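Local coordinates for protein N-acetylglucosamine-specific lectin (Saxidomus purpuratus, PDB 6A7T) that binds N-acetylated sugars such as N-acetylglucosamine and N-acetylgalactosamine through a C-type lectin domain that recognises carbohydrate independently of calcium, at residues Y40-G45 and G77-Q82; N99-I104 and G124-L129. All blocks are in the same frame, centred on the assembly; numbering follows the deposited sequence.

Contact 1. Residues Y40-G45 and G77-Q82; sequences YLFDEG and GILSGQ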
loop_
_atom_site.group_PDB
_atom_site.type_symbol
_atom_site.label_atom_id
_atom_site.label_comp_id
_atom_site.label_asym_id
_atom_site.label_seq_id
_atom_site.Cartn_x
_atom_site.Cartn_y
_atom_site.Cartn_z
ATOM N N TYR B 40 -5.641 -15.129 11.307
ATOM C CA TYR B 40 -5.983 -14.164 12.355
ATOM C C TYR B 40 -6.298 -14.878 13.677
ATOM O O TYR B 40 -7.031 -15.904 13.700
ATOM C CB TYR B 40 -7.206 -13.338 11.953
ATOM C CG TYR B 40 -7.053 -12.543 10.685
ATOM C CD1 TYR B 40 -7.286 -13.094 9.428
ATOM C CD2 TYR B 40 -6.626 -11.234 10.723
ATOM C CE1 TYR B 40 -7.133 -12.371 8.260
ATOM C CE2 TYR B 40 -6.454 -10.490 9.562
ATOM C CZ TYR B 40 -6.705 -11.058 8.320
ATOM O OH TYR B 40 -6.536 -10.327 7.179
ATOM N N LEU B 41 -5.844 -14.279 14.779
ATOM C CA LEU B 41 -6.210 -14.799 16.121
ATOM C C LEU B 41 -6.960 -13.678 16.817
ATOM O O LEU B 41 -6.398 -12.651 17.071
ATOM C CB LEU B 41 -4.955 -15.225 16.876
ATOM C CG LEU B 41 -5.214 -15.780 18.284
ATOM C CD1 LEU B 41 -5.959 -17.079 18.229
ATOM C CD2 LEU B 41 -3.943 -15.928 19.070
ATOM N N PHE B 42 -8.226 -13.940 17.184
ATOM C CA PHE B 42 -9.043 -13.024 17.950
ATOM C C PHE B 42 -8.866 -13.442 19.410
ATOM O O PHE B 42 -9.641 -14.277 19.902
ATOM C CB PHE B 42 -10.478 -12.983 17.424
ATOM C CG PHE B 42 -10.638 -12.388 16.044
ATOM C CD1 PHE B 42 -10.301 -13.135 14.917
ATOM C CD2 PHE B 42 -11.080 -11.087 15.863
ATOM C CE1 PHE B 42 -10.414 -12.592 13.646
ATOM C CE2 PHE B 42 -11.207 -10.548 14.584
ATOM C CZ PHE B 42 -10.847 -11.291 13.485
ATOM N N ASP B 43 -7.839 -12.911 20.058
ATOM C CA ASP B 43 -7.459 -13.416 21.384
ATOM C C ASP B 43 -8.202 -12.643 22.481
ATOM O O ASP B 43 -8.179 -11.461 22.555
ATOM C CB ASP B 43 -5.955 -13.384 21.629
ATOM C CG ASP B 43 -5.590 -14.171 22.874
ATOM O OD1 ASP B 43 -5.497 -15.420 22.772
ATOM O OD2 ASP B 43 -5.456 -13.533 23.915
ATOM N N GLU B 44 -8.786 -13.401 23.417
ATOM C CA GLU B 44 -9.614 -12.819 24.482
ATOM C C GLU B 44 -8.866 -12.649 25.813
ATOM O O GLU B 44 -9.487 -12.342 26.869
ATOM C CB GLU B 44 -10.872 -13.676 24.676
ATOM C CG GLU B 44 -11.714 -13.756 23.424
ATOM C CD GLU B 44 -12.531 -12.529 23.093
ATOM O OE1 GLU B 44 -12.652 -11.680 23.987
ATOM O OE2 GLU B 44 -13.081 -12.439 21.936
ATOM N N GLY B 45 -7.551 -12.808 25.828
ATOM C CA GLY B 45 -6.798 -12.480 26.992
ATOM C C GLY B 45 -6.827 -10.990 27.248
ATOM O O GLY B 45 -7.217 -10.178 26.381
ATOM N N GLY B 77 -17.123 -8.434 10.608
ATOM C CA GLY B 77 -17.975 -9.649 10.646
ATOM C C GLY B 77 -17.748 -10.500 11.884
ATOM O O GLY B 77 -18.706 -10.925 12.550
ATOM N N ILE B 78 -16.492 -10.706 12.251
ATOM C CA ILE B 78 -16.144 -11.514 13.406
ATOM C C ILE B 78 -16.534 -10.751 14.676
ATOM O O ILE B 78 -17.107 -11.330 15.641
ATOM C CB ILE B 78 -14.651 -11.915 13.427
ATOM C CG1 ILE B 78 -14.222 -12.691 12.180
ATOM C CG2 ILE B 78 -14.302 -12.670 14.683
ATOM C CD1 ILE B 78 -15.028 -13.965 11.953
ATOM N N LEU B 79 -16.128 -9.467 14.770
ATOM C CA LEU B 79 -16.341 -8.701 16.023
ATOM C C LEU B 79 -17.836 -8.497 16.302
ATOM O O LEU B 79 -18.219 -8.503 17.465
ATOM C CB LEU B 79 -15.626 -7.349 15.939
ATOM C CG LEU B 79 -14.118 -7.439 15.750
ATOM C CD1 LEU B 79 -13.482 -6.073 15.815
ATOM C CD2 LEU B 79 -13.438 -8.374 16.752
ATOM N N SER B 80 -18.641 -8.331 15.243
ATOM C CA SER B 80 -20.058 -8.111 15.426
ATOM C C SER B 80 -20.779 -9.442 15.713
ATOM O O SER B 80 -21.913 -9.424 16.143
ATOM C CB SER B 80 -20.635 -7.376 14.242
ATOM O OG SER B 80 -20.518 -8.170 13.069
ATOM N N GLY B 81 -20.094 -10.567 15.549
ATOM C CA GLY B 81 -20.633 -11.916 15.832
ATOM C C GLY B 81 -20.600 -12.293 17.312
ATOM O O GLY B 81 -21.083 -13.332 17.651
ATOM N N GLN B 82 -20.021 -11.463 18.184
ATOM C CA GLN B 82 -19.977 -11.683 19.656
ATOM C C GLN B 82 -20.486 -10.384 20.291
ATOM O O GLN B 82 -20.486 -9.363 19.630
ATOM C CB GLN B 82 -18.572 -12.077 20.124
ATOM C CG GLN B 82 -17.485 -11.057 19.737
ATOM C CD GLN B 82 -17.430 -9.917 20.722
ATOM O OE1 GLN B 82 -17.335 -10.126 21.951
ATOM N NE2 GLN B 82 -17.444 -8.675 20.205
HETATM O O HOH W 1 -15.908 -12.437 22.789
#
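F42 of strand 38-47 reaches across to I78 and L79 in the last turn of helix 69-80, and its ring carries nearly the whole contact. The CB bond of F42 already points at the helix, and with CG anti to the carbonyl carbon (chi1 -67°) the ring is placed under the branch of I78. From CG outwards every ring atom lies near that residue. The methyl CG2 of I78 sits over the middle of one face, 3.6 Å from the ring centroid of F42 and only 7° off the normal, a clear CH-pi contact. At the far end the tip CZ of F42 meets CB of I78 at 3.9 Å, with CG1 close by. L79 comes in differently: its methyl CD2 lies at the ring edge, near the plane, 3.7 Å from CD2 of F42. One face and one edge of the phenyl group are thus held by successive residues of the helix.

No direct hydrogen bond joins the two segments, but a water does. It donates to OE1 of Q82 at 2.8 Å and more weakly to OE2 of E44 at 3.0 Å. The amide of Q82 is steadied from its other end, where NE2 donates to O of L79 (2.9 Å) in the carbonyl plane.

Around this apolar patch, F42 also rests on I152 of strand 149-155 and on K33 of strand 33-35, while L79 packs on W136 of strand 134-141. The contact thus packs the C-terminal end of helix 69-80 against the antiparallel sheet where strand 38-47 lies between strands 33-35 and 149-155 in the C-type lectin fold.

Contact 2. Residues N99-I104 and G124-L129; sequences NDYRWI and GCLDYL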
loop_
_atom_site.group_PDB
_atom_site.type_symbol
_atom_site.label_atom_id
_atom_site.label_comp_id
_atom_site.label_asym_id
_atom_site.label_seq_id
_atom_site.Cartn_x
_atom_site.Cartn_y
_atom_site.Cartn_z
ATOM N N ASN B 99 5.819 11.145 13.249
ATOM C CA ASN B 99 4.897 12.242 13.560
ATOM C C ASN B 99 3.541 11.947 12.918
ATOM O O ASN B 99 2.857 12.835 12.367
ATOM C CB ASN B 99 5.430 13.625 13.148
ATOM C CG ASN B 99 4.617 14.795 13.693
ATOM O OD1 ASN B 99 4.102 14.770 14.809
ATOM N ND2 ASN B 99 4.520 15.869 12.922
ATOM N N ASP B 100 3.113 10.678 13.059
ATOM C CA ASP B 100 1.783 10.295 12.581
ATOM C C ASP B 100 1.346 8.958 13.187
ATOM O O ASP B 100 2.097 8.277 13.890
ATOM C CB ASP B 100 1.693 10.243 11.051
ATOM C CG ASP B 100 2.498 9.174 10.322
ATOM O OD1 ASP B 100 2.880 8.139 10.928
ATOM O OD2 ASP B 100 2.759 9.390 9.109
ATOM N N TYR B 101 0.099 8.624 12.887
ATOM C CA TYR B 101 -0.447 7.271 13.119
ATOM C C TYR B 101 -0.214 6.396 11.888
ATOM O O TYR B 101 -0.579 6.779 10.819
ATOM C CB TYR B 101 -1.949 7.314 13.371
ATOM C CG TYR B 101 -2.387 7.817 14.725
ATOM C CD1 TYR B 101 -2.083 7.133 15.898
ATOM C CD2 TYR B 101 -3.175 8.953 14.819
ATOM C CE1 TYR B 101 -2.530 7.599 17.129
ATOM C CE2 TYR B 101 -3.630 9.425 16.043
ATOM C CZ TYR B 101 -3.343 8.720 17.202
ATOM O OH TYR B 101 -3.714 9.177 18.454
ATOM N N ARG B 102 0.403 5.246 12.103
ATOM C CA ARG B 102 0.546 4.267 11.047
ATOM C C ARG B 102 0.716 2.884 11.676
ATOM O O ARG B 102 0.733 2.713 12.928
ATOM C CB ARG B 102 1.706 4.723 10.149
ATOM C CG ARG B 102 3.055 4.711 10.851
ATOM C CD ARG B 102 4.208 5.049 9.927
ATOM N NE ARG B 102 4.037 6.316 9.238
ATOM C CZ ARG B 102 4.731 6.656 8.158
ATOM N NH1 ARG B 102 5.473 5.740 7.558
ATOM N NH2 ARG B 102 4.657 7.894 7.684
ATOM N N TRP B 103 0.888 1.868 10.827
ATOM C CA TRP B 103 1.028 0.535 11.262
ATOM C C TRP B 103 2.391 0.349 11.918
ATOM O O TRP B 103 3.318 1.073 11.605
ATOM C CB TRP B 103 0.808 -0.472 10.128
ATOM C CG TRP B 103 -0.517 -0.290 9.458
ATOM C CD1 TRP B 103 -0.745 0.082 8.164
ATOM C CD2 TRP B 103 -1.824 -0.508 10.029
ATOM N NE1 TRP B 103 -2.095 0.138 7.898
ATOM C CE2 TRP B 103 -2.778 -0.213 9.042
ATOM C CE3 TRP B 103 -2.270 -0.890 11.299
ATOM C CZ2 TRP B 103 -4.152 -0.263 9.261
ATOM C CZ3 TRP B 103 -3.625 -0.971 11.503
ATOM C CH2 TRP B 103 -4.549 -0.651 10.524
ATOM N N ILE B 104 2.497 -0.653 12.793
ATOM C CA ILE B 104 3.676 -0.829 13.634
ATOM C C ILE B 104 4.882 -1.326 12.827
ATOM O O ILE B 104 6.030 -1.243 13.339
ATOM C CB ILE B 104 3.360 -1.731 14.838
ATOM C CG1 ILE B 104 2.825 -3.095 14.410
ATOM C CG2 ILE B 104 2.405 -1.012 15.778
ATOM C CD1 ILE B 104 2.736 -4.100 15.521
ATOM N N GLY B 124 -2.000 8.161 20.784
ATOM C CA GLY B 124 -2.237 6.918 21.443
ATOM C C GLY B 124 -2.036 5.675 20.584
ATOM O O GLY B 124 -1.259 5.642 19.623
ATOM N N CYS B 125 -2.776 4.631 20.961
ATOM C CA CYS B 125 -2.751 3.312 20.319
ATOM C C CYS B 125 -4.143 2.990 19.773
ATOM O O CYS B 125 -5.113 3.439 20.310
ATOM C CB CYS B 125 -2.303 2.214 21.273
ATOM S SG CYS B 125 -0.576 2.368 21.800
ATOM N N LEU B 126 -4.197 2.220 18.688
ATOM C CA LEU B 126 -5.465 1.974 18.008
ATOM C C LEU B 126 -6.103 0.636 18.451
ATOM O O LEU B 126 -5.429 -0.356 18.748
ATOM C CB LEU B 126 -5.273 1.953 16.482
ATOM C CG LEU B 126 -5.392 3.323 15.801
ATOM C CD1 LEU B 126 -4.164 4.151 16.153
ATOM C CD2 LEU B 126 -5.608 3.202 14.291
ATOM N N ASP B 127 -7.427 0.659 18.448
ATOM C CA ASP B 127 -8.328 -0.493 18.560
ATOM C C ASP B 127 -9.407 -0.414 17.501
ATOM O O ASP B 127 -9.549 0.590 16.754
ATOM C CB ASP B 127 -9.010 -0.565 19.944
ATOM C CG ASP B 127 -9.814 0.670 20.323
ATOM O OD1 ASP B 127 -10.376 1.316 19.423
ATOM O OD2 ASP B 127 -10.011 0.856 21.574
ATOM N N TYR B 128 -10.146 -1.510 17.314
ATOM C CA TYR B 128 -11.495 -1.467 16.769
ATOM C C TYR B 128 -12.427 -1.256 17.979
ATOM O O TYR B 128 -12.202 -1.868 19.027
ATOM C CB TYR B 128 -11.918 -2.759 16.071
ATOM C CG TYR B 128 -11.524 -2.813 14.628
ATOM C CD1 TYR B 128 -12.385 -2.366 13.652
ATOM C CD2 TYR B 128 -10.322 -3.357 14.248
ATOM C CE1 TYR B 128 -12.027 -2.357 12.312
ATOM C CE2 TYR B 128 -9.948 -3.366 12.919
ATOM C CZ TYR B 128 -10.809 -2.895 11.948
ATOM O OH TYR B 128 -10.425 -2.868 10.627
ATOM N N LEU B 129 -13.357 -0.320 17.845
ATOM C CA LEU B 129 -14.266 0.026 18.958
ATOM C C LEU B 129 -15.707 -0.122 18.485
ATOM O O LEU B 129 -16.040 0.181 17.335
ATOM C CB LEU B 129 -13.978 1.480 19.378
ATOM C CG LEU B 129 -14.972 2.113 20.360
ATOM C CD1 LEU B 129 -14.906 1.400 21.682
ATOM C CD2 LEU B 129 -14.625 3.579 20.511
#
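The phenol ring of Y101 turns an edge to G124, whose carbonyl carbon lies in the ring plane, and is approached obliquely by L126. On the G124 side, CE1 of Y101 is 3.4 Å from O of G124. The methyl CD1 of L126 touches CD1 of Y101 at 3.6 Å. Farther round, W94 and W114 meet the phenol ring edge-to-face. This aromatic cluster belongs to the long-loop half of the C-type lectin fold, where strand 87-95 runs between strands 100-103 and 125-131 in an antiparallel sheet. Y101 and L126 consequently meet through side chains and not through backbone pairing, and 19 residues without helix or strand separate the two segments.

The other flat pair lies within the first segment. The carboxylate of D100 is in plane at the edge of the R102 guanidinium, which grips it side-on with NE to OD1 (2.7 Å) and NH2 to OD2 (2.8 Å), both through syn lone pairs. The CB of R102 points away from strand 125-131. Just ahead, N99 and D100 both face N95 of strand 87-95, a G1 beta bulge.

A chi1 of -75°, which sets CG beside the backbone N, carries the Y101 ring toward the start of strand 125-131, and its buried hydroxyl gathers several polar partners. The backbone N of N122 is hydrogen-bonded to it, and OD2 of D140 makes a weak hydrogen bond. The direct link across the contact is nearly straight: N of G124 donates to OH of Y101 at 3.1 Å, with an angle of 169° at the hydrogen.

Contacts 1 and 2 follow one another along the chain and lie on opposite sides of its centre, about 19 Å apart between centres. They nevertheless touch, CD1 of L79 packing on CB of Y128 at 3.7 Å, so helix 69-80 bridges the two sheets; Y128 OH is also bonded to D72 of that helix. The bound calcium, held by T65, E67, E71 and E154, is about 11 Å from the side chain of F42 and about 13 Å from that of L126. Contact 2 adjoins the sugar-binding region: G124 lies about 6 Å from the side chain of H141. In another structure of this protein N139 and H141 bind sugar and D140 a second calcium, neither bound here.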